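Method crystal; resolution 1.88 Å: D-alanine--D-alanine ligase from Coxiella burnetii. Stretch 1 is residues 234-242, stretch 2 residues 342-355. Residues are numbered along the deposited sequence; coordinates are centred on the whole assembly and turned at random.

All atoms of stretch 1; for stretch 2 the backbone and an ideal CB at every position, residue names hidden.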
# COMPACT_ATOMS: atom_id res chain seq x y z
N VAL A 234 -5.53 -19.63 -1.07
CA VAL A 234 -4.16 -19.77 -0.61
C VAL A 234 -4.05 -19.34 0.85
O VAL A 234 -4.68 -18.37 1.28
CB VAL A 234 -3.19 -18.94 -1.48
CG1 VAL A 234 -1.75 -19.07 -0.97
CG2 VAL A 234 -3.28 -19.39 -2.93
N LEU A 235 -3.26 -20.09 1.61
CA LEU A 235 -3.09 -19.82 3.03
C LEU A 235 -1.63 -19.95 3.40
O LEU A 235 -0.98 -20.95 3.08
CB LEU A 235 -3.90 -20.80 3.85
CG LEU A 235 -3.72 -20.78 5.36
CD1 LEU A 235 -4.31 -19.51 5.94
CD2 LEU A 235 -4.41 -22.01 5.93
N GLY A 236 -1.11 -18.94 4.09
CA GLY A 236 0.24 -19.03 4.60
C GLY A 236 0.95 -17.69 4.55
O GLY A 236 0.39 -16.70 4.09
N ASN A 237 2.19 -17.69 5.03
CA ASN A 237 3.05 -16.53 4.92
C ASN A 237 4.12 -16.89 3.92
O ASN A 237 3.91 -16.75 2.72
CB ASN A 237 3.67 -16.19 6.28
CG ASN A 237 2.71 -15.43 7.18
OD1 ASN A 237 1.73 -14.87 6.70
ND2 ASN A 237 3.00 -15.40 8.48
N GLY A 238 5.25 -17.40 4.42
CA GLY A 238 6.36 -17.77 3.57
C GLY A 238 6.16 -19.06 2.80
O GLY A 238 6.64 -19.19 1.68
N ALA A 239 5.45 -20.02 3.41
CA ALA A 239 5.22 -21.32 2.79
C ALA A 239 3.74 -21.56 2.50
O ALA A 239 3.10 -22.36 3.18
CB ALA A 239 5.78 -22.44 3.65
N PRO A 240 3.21 -20.87 1.49
CA PRO A 240 1.77 -20.88 1.17
C PRO A 240 1.29 -22.24 0.72
O PRO A 240 2.01 -22.95 0.02
CB PRO A 240 1.66 -19.88 0.01
CG PRO A 240 2.98 -19.14 -0.02
CD PRO A 240 3.99 -20.10 0.50
N LYS A 241 0.06 -22.58 1.11
CA LYS A 241 -0.59 -23.82 0.69
C LYS A 241 -1.83 -23.45 -0.10
O LYS A 241 -2.45 -22.41 0.13
CB LYS A 241 -1.00 -24.66 1.90
CG LYS A 241 0.18 -25.23 2.69
CD LYS A 241 -0.30 -26.01 3.91
CE LYS A 241 -1.16 -25.14 4.84
NZ LYS A 241 -1.49 -25.81 6.15
N ALA A 242 -2.19 -24.30 -1.05
CA ALA A 242 -3.31 -24.00 -1.92
C ALA A 242 -4.43 -25.02 -1.70
O ALA A 242 -4.17 -26.20 -1.52
CB ALA A 242 -2.86 -23.99 -3.37
N UNK A 342 -10.31 -24.03 12.24
CA UNK A 342 -8.87 -24.27 12.11
C UNK A 342 -8.24 -23.28 11.15
O UNK A 342 -7.13 -22.82 11.37
CB UNK A 342 -8.60 -25.70 11.64
N UNK A 343 -8.95 -22.99 10.07
CA UNK A 343 -8.50 -21.99 9.12
C UNK A 343 -8.29 -20.67 9.85
O UNK A 343 -7.25 -20.02 9.71
CB UNK A 343 -9.50 -21.83 7.98
N UNK A 344 -9.28 -20.27 10.65
CA UNK A 344 -9.18 -19.00 11.37
C UNK A 344 -8.01 -19.02 12.36
O UNK A 344 -7.30 -18.03 12.50
CB UNK A 344 -10.49 -18.70 12.11
N UNK A 345 -7.82 -20.14 13.06
CA UNK A 345 -6.68 -20.24 13.98
C UNK A 345 -5.37 -20.03 13.22
O UNK A 345 -4.46 -19.34 13.69
CB UNK A 345 -6.67 -21.60 14.69
N UNK A 346 -5.27 -20.66 12.06
CA UNK A 346 -4.06 -20.53 11.25
C UNK A 346 -3.84 -19.09 10.79
O UNK A 346 -2.72 -18.57 10.84
CB UNK A 346 -4.14 -21.46 10.04
N UNK A 347 -4.91 -18.43 10.37
CA UNK A 347 -4.79 -17.04 9.95
C UNK A 347 -4.31 -16.16 11.10
O UNK A 347 -3.47 -15.29 10.92
CB UNK A 347 -6.13 -16.53 9.42
N UNK A 348 -4.86 -16.39 12.29
CA UNK A 348 -4.42 -15.62 13.46
C UNK A 348 -2.96 -15.93 13.81
O UNK A 348 -2.18 -15.02 14.08
CB UNK A 348 -5.32 -15.92 14.66
N UNK A 349 -2.59 -17.21 13.79
CA UNK A 349 -1.21 -17.58 14.08
C UNK A 349 -0.23 -16.96 13.09
O UNK A 349 0.81 -16.43 13.48
CB UNK A 349 -1.06 -19.10 14.07
N UNK A 350 -0.57 -17.03 11.80
CA UNK A 350 0.24 -16.43 10.75
C UNK A 350 0.39 -14.93 10.94
O UNK A 350 1.47 -14.38 10.74
CB UNK A 350 -0.37 -16.72 9.38
N UNK A 351 -0.70 -14.28 11.31
CA UNK A 351 -0.71 -12.85 11.57
C UNK A 351 0.26 -12.50 12.69
O UNK A 351 1.07 -11.57 12.57
CB UNK A 351 -2.12 -12.38 11.92
N UNK A 352 0.18 -13.23 13.80
CA UNK A 352 1.03 -12.97 14.95
C UNK A 352 2.48 -13.28 14.62
O UNK A 352 3.37 -12.54 15.00
CB UNK A 352 0.57 -13.79 16.16
N UNK A 353 2.71 -14.37 13.90
CA UNK A 353 4.08 -14.72 13.51
C UNK A 353 4.70 -13.65 12.62
O UNK A 353 5.86 -13.29 12.79
CB UNK A 353 4.10 -16.07 12.79
N UNK A 354 3.93 -13.17 11.65
CA UNK A 354 4.43 -12.11 10.77
C UNK A 354 4.79 -10.88 11.58
O UNK A 354 5.85 -10.30 11.41
CB UNK A 354 3.39 -11.75 9.70
N UNK A 355 3.88 -10.50 12.48
CA UNK A 355 4.11 -9.34 13.33
C UNK A 355 5.40 -9.49 14.15
O UNK A 355 6.18 -8.53 14.29
CB UNK A 355 2.91 -9.13 14.26

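Stretch 2 is helical throughout, with phi near -60° and psi near -45° at every position; these angles favour no particular residue, though from 346 onward the amides are used in helical hydrogen bonds, which disfavours proline. Stretch 1 offers it the side chain of Leu235, the bare CA of Gly236, the amide of Asn237 and, at the margin, the amine of Lys241. The strand axis passes 8.8 Å from the helix axis at 49°, and the contacts come from 343, 346, 347, 350, 353 and 354, a spacing of three and four that keeps them on one side of the helix.

Position 342 has nothing of stretch 1 within 5.5 Å of its ideal CB, and many residues would suit; it is Asn342, which makes no contact here. At 343 the CA-to-CB bond points sideways, with the ideal CB 5.5 Å from Leu235 CD2. A small residue would fall short, whereas a branched or longer apolar one could reach the leucine. Leu343 does so, its CD1 lying 3.8 Å from Leu235 CD2. Position 344 points away and 345 is out of reach, so stretch 1 restricts neither; they are Leu344 and Asp345.

Position 346 points toward stretch 1, its ideal CB 4.2 Å from Leu235 CD2, with the amine of Lys241 farther out. A long side chain with an apolar stem and a polar or acidic end would suit this mixed setting, as would methionine or leucine. The residue is Gln346, chi1 m and chi2 t; its OE1 comes within 3.3 Å of Leu235 CD2 and lies 3.6 Å from Lys241 NZ, a proximity rather than a hydrogen bond.

At 347 CB points sideways, 4.9 Å from Leu235 CD1, and a medium-sized apolar side chain could close the gap. Leu347 brings CD2 to 3.4 Å from Leu235 CD1. With 343, it packs against both methyls of the strand leucine. Positions 348 and 349 find nothing of stretch 1 near their CB atoms and are open to many choices; they are Ile348 and Glu349.

At 350 CB points toward stretch 1, 3.7 Å from Asn237 ND2 and 5.1 Å from Gly236 C. Leucine, methionine or isoleucine could cover the glycine and reach Leu235. Leu350 (chi1 m, chi2 t) places CD1 3.5 Å from Gly236 CA and 3.7 Å from Leu235 CD1; Leu350 CA and Asn237 CA, 6.5 Å apart, are the closest CA pair across the stretches. Its backbone contributes independently of residue type: Asn237 ND2 donates a hydrogen bond to Leu350 O at 2.9 Å and 161°. That same carbonyl accepts the helical bond from the amide of 354, so it serves two donors.

Positions 351 and 352 point away, so stretch 1 sets no limit and many side chains would do; they are Ala351 and Ile352. At 353 CA-to-CB points toward stretch 1, but the ideal CB is still 4.5 Å from Asn237 ND2, and small or polar residues would fit; Asp353 adds little. Position 354 also points toward stretch 1, its ideal CB 3.9 Å from Asn237 ND2, so almost any side chain could put its CB there, a long one continuing past the amide. The residue is Arg354, whose NH2 is hydrogen-bonded elsewhere in the structure. Position 355, out of reach, is equally unrestricted and is His355.

Stretch 2 (342-355) NLLDQLIELAIDRH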
# COMPACT_ATOMS: atom_id res chain seq x y z
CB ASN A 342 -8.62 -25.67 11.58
CG ASN A 342 -9.23 -26.76 12.45
OD1 ASN A 342 -8.57 -27.33 13.30
ND2 ASN A 342 -10.50 -27.05 12.22
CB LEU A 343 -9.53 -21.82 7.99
CG LEU A 343 -9.35 -20.62 7.06
CD1 LEU A 343 -7.97 -20.65 6.36
CD2 LEU A 343 -10.48 -20.57 6.03
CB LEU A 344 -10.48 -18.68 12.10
CG LEU A 344 -11.71 -18.53 11.20
CD1 LEU A 344 -12.97 -18.27 12.04
CD2 LEU A 344 -11.48 -17.43 10.17
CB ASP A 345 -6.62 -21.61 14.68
CG ASP A 345 -7.79 -21.84 15.62
OD1 ASP A 345 -8.26 -20.88 16.25
OD2 ASP A 345 -8.22 -23.01 15.73
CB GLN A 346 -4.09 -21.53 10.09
CG GLN A 346 -3.96 -22.97 10.63
CD GLN A 346 -3.71 -24.01 9.57
OE1 GLN A 346 -3.23 -23.70 8.48
NE2 GLN A 346 -4.02 -25.26 9.89
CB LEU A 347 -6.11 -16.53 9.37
CG LEU A 347 -6.45 -17.12 8.00
CD1 LEU A 347 -7.92 -16.89 7.69
CD2 LEU A 347 -5.55 -16.52 6.94
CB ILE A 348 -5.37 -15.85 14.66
CG1 ILE A 348 -6.71 -15.16 14.41
CG2 ILE A 348 -4.73 -15.38 15.96
CD1 ILE A 348 -7.84 -15.65 15.30
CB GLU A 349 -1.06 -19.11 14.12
CG GLU A 349 -1.63 -19.75 15.39
CD GLU A 349 -2.13 -21.18 15.16
OE1 GLU A 349 -1.85 -21.76 14.09
OE2 GLU A 349 -2.83 -21.72 16.05
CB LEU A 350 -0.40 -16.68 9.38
CG LEU A 350 -0.35 -18.11 8.85
CD1 LEU A 350 -1.30 -18.27 7.67
CD2 LEU A 350 1.07 -18.47 8.43
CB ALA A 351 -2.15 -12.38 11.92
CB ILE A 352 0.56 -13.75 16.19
CG1 ILE A 352 -0.74 -13.12 16.71
CG2 ILE A 352 1.62 -13.71 17.30
CD1 ILE A 352 -1.52 -14.00 17.66
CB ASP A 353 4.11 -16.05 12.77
CG ASP A 353 3.89 -17.23 13.68
OD1 ASP A 353 4.11 -17.09 14.90
OD2 ASP A 353 3.52 -18.31 13.17
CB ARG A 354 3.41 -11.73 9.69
CG ARG A 354 3.96 -10.64 8.75
CD ARG A 354 3.02 -10.38 7.58
NE ARG A 354 1.72 -9.93 8.06
CZ ARG A 354 1.34 -8.65 8.11
NH1 ARG A 354 2.18 -7.71 7.68
NH2 ARG A 354 0.15 -8.32 8.56
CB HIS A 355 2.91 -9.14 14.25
CG HIS A 355 3.13 -8.09 15.29
ND1 HIS A 355 2.86 -6.76 15.07
CD2 HIS A 355 3.60 -8.18 16.55
CE1 HIS A 355 3.15 -6.07 16.16
NE2 HIS A 355 3.61 -6.91 17.07
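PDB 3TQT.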